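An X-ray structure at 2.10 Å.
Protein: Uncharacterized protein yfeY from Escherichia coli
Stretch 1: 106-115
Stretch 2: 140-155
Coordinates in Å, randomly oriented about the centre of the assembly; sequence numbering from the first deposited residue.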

# COMPACT_ATOMS: atom_id res chain seq x y z
N SER A 106 16.19 -2.96 -11.56
CA SER A 106 16.88 -3.82 -12.52
C SER A 106 16.92 -5.26 -12.04
O SER A 106 17.15 -6.18 -12.83
CB SER A 106 18.29 -3.32 -12.78
OG SER A 106 19.16 -3.64 -11.75
N LYS A 107 16.66 -5.44 -10.74
CA LYS A 107 16.68 -6.76 -10.11
C LYS A 107 15.98 -6.69 -8.75
O LYS A 107 15.85 -5.63 -8.15
CB LYS A 107 18.12 -7.30 -9.98
CG LYS A 107 18.96 -6.67 -8.90
CD LYS A 107 20.47 -6.99 -9.08
CE LYS A 107 20.83 -8.43 -8.65
NZ LYS A 107 22.18 -8.57 -7.95
N ALA A 108 15.50 -7.83 -8.29
CA ALA A 108 14.75 -7.90 -7.02
C ALA A 108 15.64 -7.90 -5.78
O ALA A 108 15.28 -7.33 -4.74
CB ALA A 108 13.85 -9.14 -7.03
N PHE A 109 16.81 -8.53 -5.91
CA PHE A 109 17.74 -8.80 -4.79
C PHE A 109 17.83 -7.63 -3.84
O PHE A 109 18.09 -6.49 -4.24
CB PHE A 109 19.14 -9.19 -5.33
CG PHE A 109 20.16 -9.51 -4.25
CD1 PHE A 109 20.38 -10.83 -3.86
CD2 PHE A 109 20.88 -8.49 -3.62
CE1 PHE A 109 21.29 -11.13 -2.85
CE2 PHE A 109 21.80 -8.78 -2.61
CZ PHE A 109 22.00 -10.10 -2.22
N GLY A 110 17.55 -7.92 -2.57
CA GLY A 110 17.75 -6.96 -1.48
C GLY A 110 16.72 -5.85 -1.38
O GLY A 110 16.47 -5.35 -0.29
N ASN A 111 16.18 -5.43 -2.52
CA ASN A 111 15.10 -4.42 -2.59
C ASN A 111 13.72 -4.97 -2.12
O ASN A 111 12.89 -4.25 -1.52
CB ASN A 111 14.92 -3.99 -4.06
CG ASN A 111 16.21 -3.43 -4.72
OD1 ASN A 111 16.56 -2.26 -4.51
ND2 ASN A 111 16.86 -4.25 -5.59
N CYS A 112 13.50 -6.25 -2.42
CA CYS A 112 12.18 -6.86 -2.52
C CYS A 112 12.13 -8.18 -1.78
O CYS A 112 13.13 -8.86 -1.65
CB CYS A 112 11.86 -7.15 -3.98
SG CYS A 112 12.00 -5.70 -5.06
N GLN A 113 10.92 -8.51 -1.31
CA GLN A 113 10.61 -9.71 -0.56
C GLN A 113 9.15 -10.11 -0.85
O GLN A 113 8.33 -9.27 -1.20
CB GLN A 113 10.80 -9.45 0.94
CG GLN A 113 12.27 -9.58 1.42
CD GLN A 113 12.61 -8.74 2.66
OE1 GLN A 113 11.73 -8.16 3.33
NE2 GLN A 113 13.91 -8.64 2.94
N LYS A 114 8.84 -11.39 -0.70
CA LYS A 114 7.45 -11.86 -0.75
C LYS A 114 6.63 -11.06 0.25
O LYS A 114 7.07 -10.86 1.39
CB LYS A 114 7.34 -13.34 -0.38
CG LYS A 114 8.04 -14.28 -1.32
CD LYS A 114 7.77 -15.72 -0.91
CE LYS A 114 6.27 -16.02 -0.88
NZ LYS A 114 5.76 -16.30 -2.25
N ALA A 115 5.44 -10.63 -0.18
CA ALA A 115 4.55 -9.81 0.63
C ALA A 115 4.01 -10.60 1.81
O ALA A 115 4.05 -11.82 1.80
CB ALA A 115 3.42 -9.28 -0.21
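Stretch 2 140-155: EWRGPEGLMPSDDTLK

Stretch 2 (140-155) packed on stretch 1 (106-115) of yfeY. Stretch 1 runs as loop and turn from Ser 106 to Asn 111 and as strand from Cys 112 to Lys 114; stretch 2 is loop from Glu 140 to Ser 150, which occupies the N-cap position before a short helix that begins at Asp 151. The two run in opposite senses: the CA atoms of Lys 107 and Asp 151 lie 5.6 Å apart, and those of Lys 114 and Met 148 are likewise 5.6 Å apart, so the start of stretch 1 meets the helix and its strand meets the preceding loop. The contact buries 445 Å², both sides summed.

Two hydrogen bonds cross the contact. At the helical end, the CA-to-CB bond of Asp 151 points toward stretch 1, and its OD1 accepts the backbone N of Ala 108 at 2.8 Å with a nearly straight N-H...O angle of 167°. The same carboxylate holds a water, which donates to Asp 151 OD2 at 2.6 Å and accepts a weak hydrogen bond from Phe 109 N at 3.4 Å. Lys 107 lies beside it, CB 3.6 Å from Asp 151 OD2, but its side chain leads away, so the carboxylate is engaged by backbone rather than by the lysine amine. At the other end, Lys 114 starts out sideways (chi1 m, chi2 t), then turns through two p torsions to bring NZ within 2.9 Å of Glu 145 O, its acceptor. On the way CD passes 3.3 Å from Gly 146 O and CG 3.7 Å from Met 148 N; NZ also lies 3.2 Å from Trp 141 CH2, oblique to the ring.

Apolar contacts fill the middle. Ala 108, buried and with CB toward stretch 2, places that methyl 3.9 Å from Met 148 CE and 3.7 Å from Leu 154 CD1, so residues from the loop and the helix meet on one small side chain. Met 148 (m, t, m) brings its thioether along the strand: SD lies 3.6 Å from Cys 112 CB and 3.7 Å from Gln 113 N, while CE approaches Cys 112 O at 3.1 Å. Gln 113 itself points its CA-to-CB bond away.

Local bonds shape both partners. Cys 112 N gives a weak hydrogen bond to Ala 108 O at 3.1 Å, closing the turn before the strand. In stretch 2, Trp 141 NE1 donates to Pro 144 O at 3.1 Å, and Leu 154 N donates to Ser 150 O at 3.0 Å in the first turn of the helix.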

# COMPACT_ATOMS: atom_id res chain seq x y z
N GLU A 140 2.29 -12.69 -13.53
CA GLU A 140 2.26 -14.15 -13.67
C GLU A 140 3.31 -14.83 -12.80
O GLU A 140 4.50 -14.52 -12.92
CB GLU A 140 2.47 -14.57 -15.15
CG GLU A 140 2.12 -16.05 -15.48
CD GLU A 140 1.94 -16.29 -17.00
OE1 GLU A 140 2.12 -15.32 -17.79
OE2 GLU A 140 1.63 -17.44 -17.40
N TRP A 141 2.87 -15.74 -11.94
CA TRP A 141 3.81 -16.50 -11.12
C TRP A 141 4.50 -17.58 -11.95
O TRP A 141 3.91 -18.14 -12.90
CB TRP A 141 3.14 -17.13 -9.91
CG TRP A 141 4.12 -17.60 -8.88
CD1 TRP A 141 4.76 -18.80 -8.84
CD2 TRP A 141 4.60 -16.85 -7.75
NE1 TRP A 141 5.62 -18.85 -7.76
CE2 TRP A 141 5.53 -17.67 -7.07
CE3 TRP A 141 4.33 -15.57 -7.25
CZ2 TRP A 141 6.18 -17.25 -5.92
CZ3 TRP A 141 4.98 -15.15 -6.10
CH2 TRP A 141 5.89 -15.99 -5.45
N ARG A 142 5.75 -17.84 -11.60
CA ARG A 142 6.61 -18.80 -12.26
C ARG A 142 7.51 -19.36 -11.16
O ARG A 142 7.93 -18.62 -10.28
CB ARG A 142 7.44 -18.10 -13.32
CG ARG A 142 7.78 -18.92 -14.52
CD ARG A 142 7.85 -18.03 -15.76
NE ARG A 142 6.55 -17.97 -16.42
CZ ARG A 142 5.99 -16.90 -16.97
NH1 ARG A 142 6.59 -15.71 -16.95
NH2 ARG A 142 4.80 -17.02 -17.52
N GLY A 143 7.78 -20.67 -11.20
CA GLY A 143 8.63 -21.35 -10.22
C GLY A 143 7.95 -21.71 -8.90
O GLY A 143 6.75 -21.48 -8.75
N PRO A 144 8.72 -22.29 -7.94
CA PRO A 144 8.26 -22.64 -6.59
C PRO A 144 7.52 -21.50 -5.90
O PRO A 144 7.84 -20.33 -6.13
CB PRO A 144 9.56 -22.94 -5.84
CG PRO A 144 10.46 -23.48 -6.90
CD PRO A 144 10.12 -22.70 -8.15
N GLU A 145 6.57 -21.86 -5.06
CA GLU A 145 5.61 -20.91 -4.52
C GLU A 145 6.07 -20.17 -3.25
O GLU A 145 5.50 -19.15 -2.88
CB GLU A 145 4.28 -21.66 -4.31
CG GLU A 145 3.04 -20.81 -4.08
CD GLU A 145 1.78 -21.53 -4.53
OE1 GLU A 145 1.71 -21.89 -5.73
OE2 GLU A 145 0.88 -21.74 -3.68
N GLY A 146 7.11 -20.68 -2.59
CA GLY A 146 7.53 -20.14 -1.29
C GLY A 146 8.68 -19.15 -1.38
O GLY A 146 9.20 -18.69 -0.36
N LEU A 147 9.07 -18.82 -2.61
CA LEU A 147 10.16 -17.89 -2.91
C LEU A 147 9.66 -16.71 -3.76
O LEU A 147 8.61 -16.81 -4.40
CB LEU A 147 11.22 -18.63 -3.73
CG LEU A 147 11.77 -19.94 -3.19
CD1 LEU A 147 12.56 -20.64 -4.30
CD2 LEU A 147 12.64 -19.67 -1.97
N MET A 148 10.42 -15.61 -3.78
CA MET A 148 10.24 -14.58 -4.81
C MET A 148 10.55 -15.22 -6.16
O MET A 148 11.53 -15.92 -6.28
CB MET A 148 11.23 -13.42 -4.61
CG MET A 148 10.78 -12.32 -3.70
SD MET A 148 11.62 -10.78 -4.11
CE MET A 148 13.35 -11.17 -3.75
N PRO A 149 9.70 -14.97 -7.19
CA PRO A 149 10.09 -15.32 -8.57
C PRO A 149 11.35 -14.56 -9.06
O PRO A 149 11.73 -13.54 -8.48
CB PRO A 149 8.87 -14.91 -9.40
CG PRO A 149 7.78 -14.81 -8.47
CD PRO A 149 8.36 -14.39 -7.15
N SER A 150 11.96 -15.07 -10.11
CA SER A 150 13.20 -14.53 -10.64
C SER A 150 13.00 -13.16 -11.29
O SER A 150 11.85 -12.74 -11.52
CB SER A 150 13.77 -15.48 -11.68
OG SER A 150 13.14 -15.27 -12.93
N ASP A 151 14.12 -12.51 -11.63
CA ASP A 151 14.14 -11.21 -12.28
C ASP A 151 13.50 -11.19 -13.68
O ASP A 151 12.88 -10.20 -14.06
CB ASP A 151 15.58 -10.65 -12.33
CG ASP A 151 16.23 -10.50 -10.94
OD1 ASP A 151 15.53 -10.11 -9.96
OD2 ASP A 151 17.46 -10.76 -10.83
N ASP A 152 13.64 -12.27 -14.46
CA ASP A 152 13.03 -12.32 -15.81
C ASP A 152 11.51 -12.39 -15.81
O ASP A 152 10.86 -11.95 -16.77
CB ASP A 152 13.54 -13.49 -16.66
CG ASP A 152 14.93 -13.28 -17.17
OD1 ASP A 152 15.16 -12.34 -17.97
OD2 ASP A 152 15.82 -14.08 -16.77
N THR A 153 10.94 -13.04 -14.80
CA THR A 153 9.50 -13.04 -14.60
C THR A 153 9.03 -11.68 -14.08
O THR A 153 8.09 -11.08 -14.64
CB THR A 153 9.07 -14.09 -13.56
OG1 THR A 153 9.39 -15.39 -14.04
CG2 THR A 153 7.56 -14.00 -13.29
N LEU A 154 9.69 -11.21 -13.02
CA LEU A 154 9.31 -9.97 -12.36
C LEU A 154 9.35 -8.73 -13.25
O LEU A 154 8.59 -7.81 -12.99
CB LEU A 154 10.14 -9.73 -11.10
CG LEU A 154 9.93 -10.71 -9.95
CD1 LEU A 154 10.85 -10.31 -8.77
CD2 LEU A 154 8.47 -10.74 -9.51
N LYS A 155 10.18 -8.72 -14.29
CA LYS A 155 10.36 -7.48 -15.08
C LYS A 155 9.03 -6.96 -15.64
O LYS A 155 8.83 -5.75 -15.73
CB LYS A 155 11.43 -7.61 -16.19
CG LYS A 155 11.14 -8.68 -17.23
CD LYS A 155 12.28 -8.84 -18.27
CE LYS A 155 11.69 -9.35 -19.61
NZ LYS A 155 12.59 -10.23 -20.46
O HOH W 1 17.76 -10.82 -8.21